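Local coordinates for protein BamL (Bacillus amyloliquefaciens, PDB 4KVZ) that acts as a selective N-methyltransferase in the biosynthesis of the natural product plantazolicin, probably taking its methyl group from S-adenosyl-L-methionine, at residues Glu60-Leu65 against Lys84-Gly89; Ser152-Ile157 against Ile264-Tyr269; Leu162-Leu167 against Ser190-Glu195. All coordinates share one frame; numbering follows the deposited sequence.

Interaction 1 (Glu60-Leu65 against Lys84-Gly89)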
loop_
_atom_site.group_PDB
_atom_site.type_symbol
_atom_site.label_atom_id
_atom_site.label_comp_id
_atom_site.label_asym_id
_atom_site.label_seq_id
_atom_site.Cartn_x
_atom_site.Cartn_y
_atom_site.Cartn_z
ATOM N N GLU A 60 18.453 -8.140 1.796
ATOM C CA GLU A 60 17.281 -7.741 2.574
ATOM C C GLU A 60 17.199 -6.220 2.659
ATOM O O GLU A 60 18.225 -5.540 2.566
ATOM C CB GLU A 60 17.358 -8.334 3.989
ATOM C CG GLU A 60 17.197 -9.849 4.060
ATOM C CD GLU A 60 15.845 -10.346 3.574
ATOM O OE1 GLU A 60 14.815 -9.689 3.839
ATOM O OE2 GLU A 60 15.806 -11.419 2.928
ATOM N N PRO A 61 15.985 -5.674 2.850
ATOM C CA PRO A 61 15.897 -4.215 2.967
ATOM C C PRO A 61 16.465 -3.764 4.293
ATOM O O PRO A 61 16.443 -4.530 5.259
ATOM C CB PRO A 61 14.393 -3.947 2.932
ATOM C CG PRO A 61 13.769 -5.207 3.432
ATOM C CD PRO A 61 14.662 -6.319 2.941
ATOM N N TYR A 62 16.934 -2.521 4.330
ATOM C CA TYR A 62 17.591 -1.936 5.493
ATOM C C TYR A 62 16.671 -0.910 6.137
ATOM O O TYR A 62 16.876 -0.501 7.283
ATOM C CB TYR A 62 18.844 -1.216 5.002
ATOM C CG TYR A 62 19.912 -0.892 6.014
ATOM C CD1 TYR A 62 20.669 -1.904 6.598
ATOM C CD2 TYR A 62 20.210 0.434 6.340
ATOM C CE1 TYR A 62 21.682 -1.615 7.493
ATOM C CE2 TYR A 62 21.218 0.738 7.240
ATOM C CZ TYR A 62 21.949 -0.293 7.811
ATOM O OH TYR A 62 22.959 -0.011 8.707
ATOM N N SER A 63 15.677 -0.455 5.376
ATOM C CA SER A 63 14.796 0.608 5.835
ATOM C C SER A 63 13.453 0.450 5.139
ATOM O O SER A 63 13.408 0.087 3.970
ATOM C CB SER A 63 15.391 1.975 5.506
ATOM O OG SER A 63 15.746 2.044 4.130
ATOM N N VAL A 64 12.372 0.681 5.876
ATOM C CA VAL A 64 11.028 0.656 5.284
ATOM C C VAL A 64 10.240 1.866 5.796
ATOM O O VAL A 64 10.246 2.180 6.988
ATOM C CB VAL A 64 10.257 -0.667 5.578
ATOM C CG1 VAL A 64 8.884 -0.648 4.926
ATOM C CG2 VAL A 64 11.023 -1.892 5.075
ATOM N N LEU A 65 9.550 2.532 4.872
ATOM C CA LEU A 65 8.693 3.650 5.196
ATOM C C LEU A 65 7.262 3.256 4.835
ATOM O O LEU A 65 6.995 2.874 3.696
ATOM C CB LEU A 65 9.140 4.890 4.406
ATOM C CG LEU A 65 8.216 6.113 4.338
ATOM C CD1 LEU A 65 7.917 6.699 5.710
ATOM C CD2 LEU A 65 8.842 7.174 3.443
ATOM N N LYS A 84 17.410 -5.875 13.240
ATOM C CA LYS A 84 17.750 -4.488 12.949
ATOM C C LYS A 84 17.163 -4.054 11.603
ATOM O O LYS A 84 17.465 -4.649 10.560
ATOM C CB LYS A 84 19.269 -4.284 12.956
ATOM C CG LYS A 84 19.686 -2.824 13.055
ATOM C CD LYS A 84 21.147 -2.641 12.675
ATOM C CE LYS A 84 21.430 -1.204 12.263
ATOM N NZ LYS A 84 20.724 -0.811 11.005
ATOM N N ILE A 85 16.314 -3.027 11.646
ATOM C CA ILE A 85 15.718 -2.440 10.434
ATOM C C ILE A 85 15.184 -1.049 10.766
ATOM O O ILE A 85 14.569 -0.836 11.819
ATOM C CB ILE A 85 14.639 -3.363 9.782
ATOM C CG1 ILE A 85 14.166 -2.799 8.425
ATOM C CG2 ILE A 85 13.458 -3.614 10.720
ATOM C CD1 ILE A 85 13.650 -3.848 7.461
ATOM N N GLU A 86 15.456 -0.089 9.883
ATOM C CA GLU A 86 15.058 1.290 10.116
ATOM C C GLU A 86 13.621 1.465 9.654
ATOM O O GLU A 86 13.331 1.320 8.463
ATOM C CB GLU A 86 15.990 2.253 9.375
ATOM C CG GLU A 86 17.435 2.183 9.840
ATOM C CD GLU A 86 18.336 3.182 9.127
ATOM O OE1 GLU A 86 17.832 3.953 8.275
ATOM O OE2 GLU A 86 19.554 3.198 9.420
ATOM N N LEU A 87 12.734 1.760 10.601
ATOM C CA LEU A 87 11.294 1.761 10.348
ATOM C C LEU A 87 10.679 3.113 10.610
ATOM O O LEU A 87 10.929 3.723 11.652
ATOM C CB LEU A 87 10.604 0.702 11.224
ATOM C CG LEU A 87 11.047 -0.737 10.971
ATOM C CD1 LEU A 87 10.463 -1.644 12.048
ATOM C CD2 LEU A 87 10.673 -1.217 9.572
ATOM N N THR A 88 9.883 3.582 9.646
ATOM C CA THR A 88 9.188 4.862 9.750
ATOM C C THR A 88 7.758 4.675 9.254
ATOM O O THR A 88 7.534 3.983 8.257
ATOM C CB THR A 88 9.855 5.945 8.875
ATOM O OG1 THR A 88 11.257 6.005 9.154
ATOM C CG2 THR A 88 9.221 7.331 9.135
ATOM N N GLY A 89 6.802 5.270 9.963
ATOM C CA GLY A 89 5.400 5.278 9.528
ATOM C C GLY A 89 4.863 6.689 9.587
ATOM O O GLY A 89 5.240 7.470 10.461
HETATM O O HOH W 1 18.731 -1.280 9.242
HETATM O O HOH W 2 12.704 4.156 7.739
#
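Lys84 curls toward the ring of Tyr62 where residues 60-65 and 84-89 first draw together. The lysine chain runs extended to CE and then turns at its last torsion (chi4 -66°), which sets NZ 3.5 Å from Tyr62 CZ in an oblique approach. A water lies over the centre of the ring, donating to Tyr62 O and accepting from Lys84 NZ at 2.7 Å. A long, flexible amine suits this exposed rim, since it reaches the opposite backbone through one water. Tyr62 starts out away from the partner segment, but with CG anti to its N (chi1 -162°) the ring returns toward it, and Glu86, extended beyond CG, brings OE2 to 3.7 Å from Tyr62 CE2. Carboxylate and ring planes stand 51° apart.

Deeper in, the side chains become apolar. Ile85 carries CG1 past Tyr62 O, and its CD1 lies 4.1 Å from Val64 CG2 and close to Pro61. Val64 CB also meets Leu87 CD2, on the face covered by helix 73-81; branched aliphatic residues fill such a face well. On the other face Leu65 CD1 packs 3.7 Å from Thr88 CG2, while Thr88 OG1 turns to a second water. Ser63 CB lies beside Glu86 CB because the two residues are paired, and serine suits the place because its short hydroxyl reaches a hydrogen bond with the backbone N of Asp126 on strand 125-131.

Backbone bonds alternate across the pair: Glu86 N to Tyr62 O, Val64 N to Glu86 O at 2.8 Å, and Thr88 N to Val64 O. This parallel pairing closes the beta-alpha-beta unit of strand 63-67, helix 73-81 and strand 86-91, the opening unit of the Rossmann-like methyltransferase fold, whose second strand ends at Asp91, a residue that binds S-adenosyl-L-homocysteine.

Interaction 2 (Ser152-Ile157 against Ile264-Tyr269)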
loop_
_atom_site.group_PDB
_atom_site.type_symbol
_atom_site.label_atom_id
_atom_site.label_comp_id
_atom_site.label_asym_id
_atom_site.label_seq_id
_atom_site.Cartn_x
_atom_site.Cartn_y
_atom_site.Cartn_z
ATOM N N SER A 152 16.101 4.945 -2.085
ATOM C CA SER A 152 17.519 4.641 -2.053
ATOM C C SER A 152 18.000 4.095 -3.403
ATOM O O SER A 152 17.219 3.972 -4.354
ATOM C CB SER A 152 17.805 3.610 -0.948
ATOM O OG SER A 152 17.451 2.305 -1.374
ATOM N N ASP A 153 19.289 3.757 -3.446
ATOM C CA ASP A 153 19.965 3.090 -4.573
ATOM C C ASP A 153 19.297 1.873 -5.170
ATOM O O ASP A 153 19.421 1.619 -6.370
ATOM C CB ASP A 153 21.320 2.578 -4.086
ATOM C CG ASP A 153 22.329 3.649 -3.992
ATOM O OD1 ASP A 153 22.029 4.780 -4.429
ATOM O OD2 ASP A 153 23.425 3.361 -3.496
ATOM N N GLN A 154 18.689 1.079 -4.294
ATOM C CA GLN A 154 18.123 -0.219 -4.621
ATOM C C GLN A 154 16.816 -0.217 -3.845
ATOM O O GLN A 154 16.782 -0.495 -2.648
ATOM C CB GLN A 154 19.032 -1.349 -4.119
ATOM C CG GLN A 154 20.498 -1.256 -4.527
ATOM C CD GLN A 154 21.355 -2.258 -3.766
ATOM O OE1 GLN A 154 21.810 -2.004 -2.633
ATOM N NE2 GLN A 154 21.561 -3.415 -4.372
ATOM N N SER A 155 15.731 0.142 -4.515
ATOM C CA SER A 155 14.522 0.426 -3.775
ATOM C C SER A 155 13.268 0.236 -4.595
ATOM O O SER A 155 13.315 0.082 -5.818
ATOM C CB SER A 155 14.579 1.866 -3.261
ATOM O OG SER A 155 14.717 2.748 -4.364
ATOM N N CYS A 156 12.141 0.240 -3.900
ATOM C CA CYS A 156 10.854 0.201 -4.563
ATOM C C CYS A 156 9.772 0.856 -3.743
ATOM O O CYS A 156 9.803 0.846 -2.502
ATOM C CB CYS A 156 10.432 -1.233 -4.909
ATOM S SG CYS A 156 10.253 -2.389 -3.521
ATOM N N ILE A 157 8.810 1.418 -4.466
ATOM C CA ILE A 157 7.538 1.824 -3.908
ATOM C C ILE A 157 6.572 0.720 -4.291
ATOM O O ILE A 157 6.533 0.302 -5.457
ATOM C CB ILE A 157 7.047 3.168 -4.494
ATOM C CG1 ILE A 157 8.033 4.290 -4.134
ATOM C CG2 ILE A 157 5.645 3.481 -3.986
ATOM C CD1 ILE A 157 7.765 5.621 -4.809
ATOM N N ILE A 264 10.292 0.828 -9.301
ATOM C CA ILE A 264 11.517 0.102 -8.950
ATOM C C ILE A 264 12.731 0.943 -9.328
ATOM O O ILE A 264 12.841 1.408 -10.467
ATOM C CB ILE A 264 11.571 -1.284 -9.642
ATOM C CG1 ILE A 264 10.337 -2.116 -9.282
ATOM C CG2 ILE A 264 12.824 -2.063 -9.239
ATOM C CD1 ILE A 264 9.958 -3.131 -10.335
ATOM N N LYS A 265 13.627 1.157 -8.367
ATOM C CA LYS A 265 14.818 1.967 -8.607
ATOM C C LYS A 265 16.078 1.140 -8.398
ATOM O O LYS A 265 16.279 0.553 -7.335
ATOM C CB LYS A 265 14.816 3.220 -7.719
ATOM C CG LYS A 265 16.021 4.151 -7.891
ATOM C CD LYS A 265 15.913 5.356 -6.962
ATOM C CE LYS A 265 17.230 6.112 -6.814
ATOM N NZ LYS A 265 17.216 7.412 -7.542
ATOM N N ASN A 266 16.917 1.087 -9.431
ATOM C CA ASN A 266 18.193 0.392 -9.345
ATOM C C ASN A 266 19.251 1.287 -9.979
ATOM O O ASN A 266 19.529 1.198 -11.178
ATOM C CB ASN A 266 18.112 -0.978 -10.029
ATOM C CG ASN A 266 19.283 -1.889 -9.688
ATOM O OD1 ASN A 266 20.113 -1.585 -8.823
ATOM N ND2 ASN A 266 19.358 -3.020 -10.380
ATOM N N LYS A 267 19.801 2.183 -9.165
ATOM C CA LYS A 267 20.737 3.195 -9.646
ATOM C C LYS A 267 22.055 2.595 -10.113
ATOM O O LYS A 267 22.715 1.868 -9.377
ATOM C CB LYS A 267 20.988 4.268 -8.584
ATOM C CG LYS A 267 22.040 5.289 -8.996
ATOM C CD LYS A 267 21.936 6.578 -8.202
ATOM C CE LYS A 267 22.956 7.583 -8.713
ATOM N NZ LYS A 267 23.009 8.801 -7.868
ATOM N N ARG A 268 22.416 2.915 -11.348
ATOM C CA ARG A 268 23.712 2.571 -11.910
ATOM C C ARG A 268 24.658 3.745 -11.675
ATOM O O ARG A 268 24.369 4.872 -12.072
ATOM C CB ARG A 268 23.591 2.301 -13.411
ATOM C CG ARG A 268 22.696 1.133 -13.800
ATOM C CD ARG A 268 22.364 1.190 -15.289
ATOM N NE ARG A 268 23.539 0.964 -16.134
ATOM C CZ ARG A 268 23.651 1.354 -17.405
ATOM N NH1 ARG A 268 22.664 2.011 -18.004
ATOM N NH2 ARG A 268 24.762 1.094 -18.079
ATOM N N TYR A 269 25.777 3.485 -11.010
ATOM C CA TYR A 269 26.755 4.533 -10.736
ATOM C C TYR A 269 27.849 4.567 -11.786
ATOM O O TYR A 269 28.127 3.565 -12.437
ATOM C CB TYR A 269 27.392 4.321 -9.362
ATOM C CG TYR A 269 26.486 4.699 -8.233
ATOM C CD1 TYR A 269 26.455 6.007 -7.756
ATOM C CD2 TYR A 269 25.640 3.757 -7.649
ATOM C CE1 TYR A 269 25.617 6.370 -6.714
ATOM C CE2 TYR A 269 24.795 4.109 -6.609
ATOM C CZ TYR A 269 24.789 5.415 -6.149
ATOM O OH TYR A 269 23.952 5.774 -5.124
HETATM O O HOH W 3 22.404 0.928 -6.976
HETATM O O HOH W 4 20.845 -3.580 -6.997
#
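Ser155 and Lys265 form a hydrogen-bonded antiparallel pair: Lys265 N donates to Ser155 O at 2.8 Å, almost straight at 177°, and Ser155 N answers by donating to Lys265 O. They join strand 155-162 to strand 258-266, the antiparallel strand inserted between 155-162 and 210-215 that marks the class I methyltransferase sheet.

Beyond this pair, the backbone bonding continues into the loops. Lys267 N donates to Asp153 O at 2.9 Å, in the carbonyl plane. The same oxygen takes a second proton from a water that also donates to Lys267 O at 2.6 Å, so two carbonyls at this exposed end of the strand pair share one solvent molecule.

Ser155 suits the bend at 153-154 because its short hydroxyl can fold back: with OG placed between its own N and carbonyl carbon (chi1 59°), it donates to Ser152 O at 2.8 Å. The methylenes of Lys265 run alongside this closed pair, CD lying 3.2 Å from Ser152 O. Ser152 OG is itself engaged by Asp126, and Gln154 O by the hydroxyl of Tyr53.

Further out, Lys267 CG lies 3.8 Å above the Tyr269 ring plane, toward its rim. The Asp153 carboxylate stands at the edge of that ring, but the model there is too tight to assign a bond.

Gln154 and Asn266 share the face that also carries Cys156 and Ile264. The Gln154 amide uses both its ends: OE1 accepts from Arg59, while NE2 donates at 2.7 Å to a water that in turn donates to Asn266 OD1.

Interaction 3 (Leu162-Leu167 against Ser190-Glu195)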
loop_
_atom_site.group_PDB
_atom_site.type_symbol
_atom_site.label_atom_id
_atom_site.label_comp_id
_atom_site.label_asym_id
_atom_site.label_seq_id
_atom_site.Cartn_x
_atom_site.Cartn_y
_atom_site.Cartn_z
ATOM N N LEU A 162 -7.559 -0.332 -4.245
ATOM C CA LEU A 162 -8.807 -0.796 -4.826
ATOM C C LEU A 162 -8.807 -0.648 -6.343
ATOM O O LEU A 162 -8.273 0.317 -6.880
ATOM C CB LEU A 162 -9.983 -0.023 -4.237
ATOM C CG LEU A 162 -10.227 -0.077 -2.729
ATOM C CD1 LEU A 162 -11.508 0.696 -2.424
ATOM C CD2 LEU A 162 -10.295 -1.503 -2.189
ATOM N N ASP A 163 -9.409 -1.622 -7.018
ATOM C CA ASP A 163 -9.638 -1.552 -8.457
ATOM C C ASP A 163 -11.083 -1.121 -8.655
ATOM O O ASP A 163 -12.002 -1.799 -8.208
ATOM C CB ASP A 163 -9.395 -2.926 -9.089
ATOM C CG ASP A 163 -9.607 -2.936 -10.598
ATOM O OD1 ASP A 163 -10.217 -1.990 -11.149
ATOM O OD2 ASP A 163 -9.150 -3.905 -11.240
ATOM N N ARG A 164 -11.278 0.014 -9.317
ATOM C CA ARG A 164 -12.624 0.545 -9.544
ATOM C C ARG A 164 -13.589 -0.505 -10.086
ATOM O O ARG A 164 -14.764 -0.534 -9.715
ATOM C CB ARG A 164 -12.559 1.747 -10.480
ATOM C CG ARG A 164 -13.841 2.557 -10.538
ATOM C CD ARG A 164 -13.682 3.769 -11.441
ATOM N NE ARG A 164 -14.824 4.663 -11.294
ATOM C CZ ARG A 164 -14.951 5.582 -10.337
ATOM N NH1 ARG A 164 -16.040 6.329 -10.286
ATOM N NH2 ARG A 164 -13.997 5.758 -9.425
ATOM N N ASN A 165 -13.076 -1.387 -10.938
ATOM C CA ASN A 165 -13.887 -2.408 -11.590
ATOM C C ASN A 165 -14.313 -3.559 -10.673
ATOM O O ASN A 165 -15.165 -4.364 -11.042
ATOM C CB ASN A 165 -13.178 -2.905 -12.853
ATOM C CG ASN A 165 -13.198 -1.869 -13.971
ATOM O OD1 ASN A 165 -12.156 -1.493 -14.516
ATOM N ND2 ASN A 165 -14.389 -1.398 -14.310
ATOM N N SER A 166 -13.743 -3.595 -9.467
ATOM C CA SER A 166 -14.061 -4.615 -8.457
ATOM C C SER A 166 -15.173 -4.214 -7.485
ATOM O O SER A 166 -15.399 -4.914 -6.492
ATOM C CB SER A 166 -12.810 -4.969 -7.640
ATOM O OG SER A 166 -11.808 -5.561 -8.442
ATOM N N LEU A 167 -15.862 -3.109 -7.762
ATOM C CA LEU A 167 -16.903 -2.591 -6.857
ATOM C C LEU A 167 -17.922 -3.643 -6.403
ATOM O O LEU A 167 -18.212 -3.759 -5.208
ATOM C CB LEU A 167 -17.637 -1.398 -7.481
ATOM C CG LEU A 167 -18.914 -0.912 -6.768
ATOM C CD1 LEU A 167 -18.618 -0.232 -5.436
ATOM C CD2 LEU A 167 -19.705 0.016 -7.676
ATOM N N SER A 190 -11.541 5.354 -6.302
ATOM C CA SER A 190 -10.540 4.454 -6.867
ATOM C C SER A 190 -10.328 4.630 -8.366
ATOM O O SER A 190 -11.172 5.200 -9.078
ATOM C CB SER A 190 -10.904 3.008 -6.560
ATOM O OG SER A 190 -12.042 2.606 -7.290
ATOM N N LEU A 191 -9.190 4.113 -8.825
ATOM C CA LEU A 191 -8.804 4.126 -10.231
ATOM C C LEU A 191 -9.073 2.800 -10.928
ATOM O O LEU A 191 -9.115 1.735 -10.296
ATOM C CB LEU A 191 -7.312 4.459 -10.345
ATOM C CG LEU A 191 -6.884 5.823 -9.792
ATOM C CD1 LEU A 191 -5.380 5.852 -9.566
ATOM C CD2 LEU A 191 -7.332 6.956 -10.712
ATOM N N THR A 192 -9.256 2.863 -12.247
ATOM C CA THR A 192 -9.249 1.657 -13.051
ATOM C C THR A 192 -7.794 1.237 -13.214
ATOM O O THR A 192 -6.882 2.034 -12.995
ATOM C CB THR A 192 -9.818 1.904 -14.460
ATOM O OG1 THR A 192 -8.950 2.815 -15.142
ATOM C CG2 THR A 192 -11.220 2.506 -14.395
ATOM N N MET A 193 -7.591 -0.012 -13.604
ATOM C CA MET A 193 -6.268 -0.553 -13.887
ATOM C C MET A 193 -5.494 0.305 -14.902
ATOM O O MET A 193 -4.333 0.633 -14.677
ATOM C CB MET A 193 -6.409 -2.004 -14.357
ATOM C CG MET A 193 -5.148 -2.638 -14.907
ATOM S SD MET A 193 -3.781 -2.696 -13.739
ATOM C CE MET A 193 -2.607 -3.589 -14.757
ATOM N N GLU A 194 -6.153 0.689 -15.997
ATOM C CA GLU A 194 -5.515 1.501 -17.041
ATOM C C GLU A 194 -5.075 2.867 -16.524
ATOM O O GLU A 194 -3.990 3.339 -16.849
ATOM C CB GLU A 194 -6.444 1.661 -18.258
ATOM C CG GLU A 194 -5.814 2.380 -19.451
ATOM C CD GLU A 194 -5.912 3.905 -19.388
ATOM O OE1 GLU A 194 -6.795 4.441 -18.674
ATOM O OE2 GLU A 194 -5.103 4.581 -20.067
ATOM N N GLU A 195 -5.928 3.508 -15.730
ATOM C CA GLU A 195 -5.606 4.803 -15.152
ATOM C C GLU A 195 -4.432 4.706 -14.185
ATOM O O GLU A 195 -3.566 5.572 -14.174
ATOM C CB GLU A 195 -6.811 5.390 -14.424
ATOM C CG GLU A 195 -7.869 5.944 -15.366
ATOM C CD GLU A 195 -9.222 6.068 -14.705
ATOM O OE1 GLU A 195 -9.349 5.752 -13.502
ATOM O OE2 GLU A 195 -10.168 6.470 -15.406
HETATM O O HOH W 5 -7.490 2.949 -6.979
#
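Arg164 holds the chain at 190-191 with both backbone and side chain, and takes main-chain carbonyls rather than a carboxylate as partners. Its N donates to Leu191 O at 2.9 Å, from well above the carbonyl plane, while NH2 donates to Ser190 O, which lies nearly in the guanidinium plane. With CG anti to the backbone N (chi1 -167°), the extended chain carries the guanidinium past Ser190, where the same NH2 also donates to Arg188 O.

A serine fits beneath it because little room is left: Ser190 OG lies 3.3 Å from Arg164 CB and donates elsewhere, to Tyr187 O. Ser190 CB also lies 3.9 Å from Leu162 CB. Thr192 brings its methyl CG2 to 4.0 Å from Arg164 CD, crossing it at a slant. One water links the two backbones, donating to Leu162 O and accepting from Leu191 N.

Asp163 OD1 accepts from Asn165 N at 2.9 Å, an Asx turn leading into the 3-10 segment 164-166. Thr192 and Glu195 make a capping box at the start of helix 193-204, Glu195 N donating to Thr192 OG1 and Thr192 N to Glu195 OE1. With an alanine in place of Asp163, Asn165 N would lose this acceptor, and the turn that presents Arg164 N to Leu191 would probably be held less firmly. Met193 N, by contrast, is buried here without a hydrogen-bond partner.

Arg188 O belongs to the last residue of helix 177-188, so the positive guanidinium group meets carbonyls at and just after a helix C-terminus, where its charge is likely well accommodated.

How the interactions relate
Interactions 1 and 2 belong to the same seven-stranded sheet: their centres are 15 Å apart and their nearest atoms about 6 Å, with strand 125-131 between the strands of one pair and those of the other. Interaction 3 starts at the far end of strand 155-162, which begins in interaction 2, and is nested within the loop interaction 2 closes. Its centre is 30 Å from that of interaction 1, across the chain's centre. The bound S-adenosyl-L-homocysteine lies about 10 Å from the side chains of Leu65 and Leu162. Interactions 2 and 3 both lie away from the known ligand-binding residues, while Leu65 of interaction 1 is about 8 Å, side chain to side chain, from Ala114, which binds the ligand.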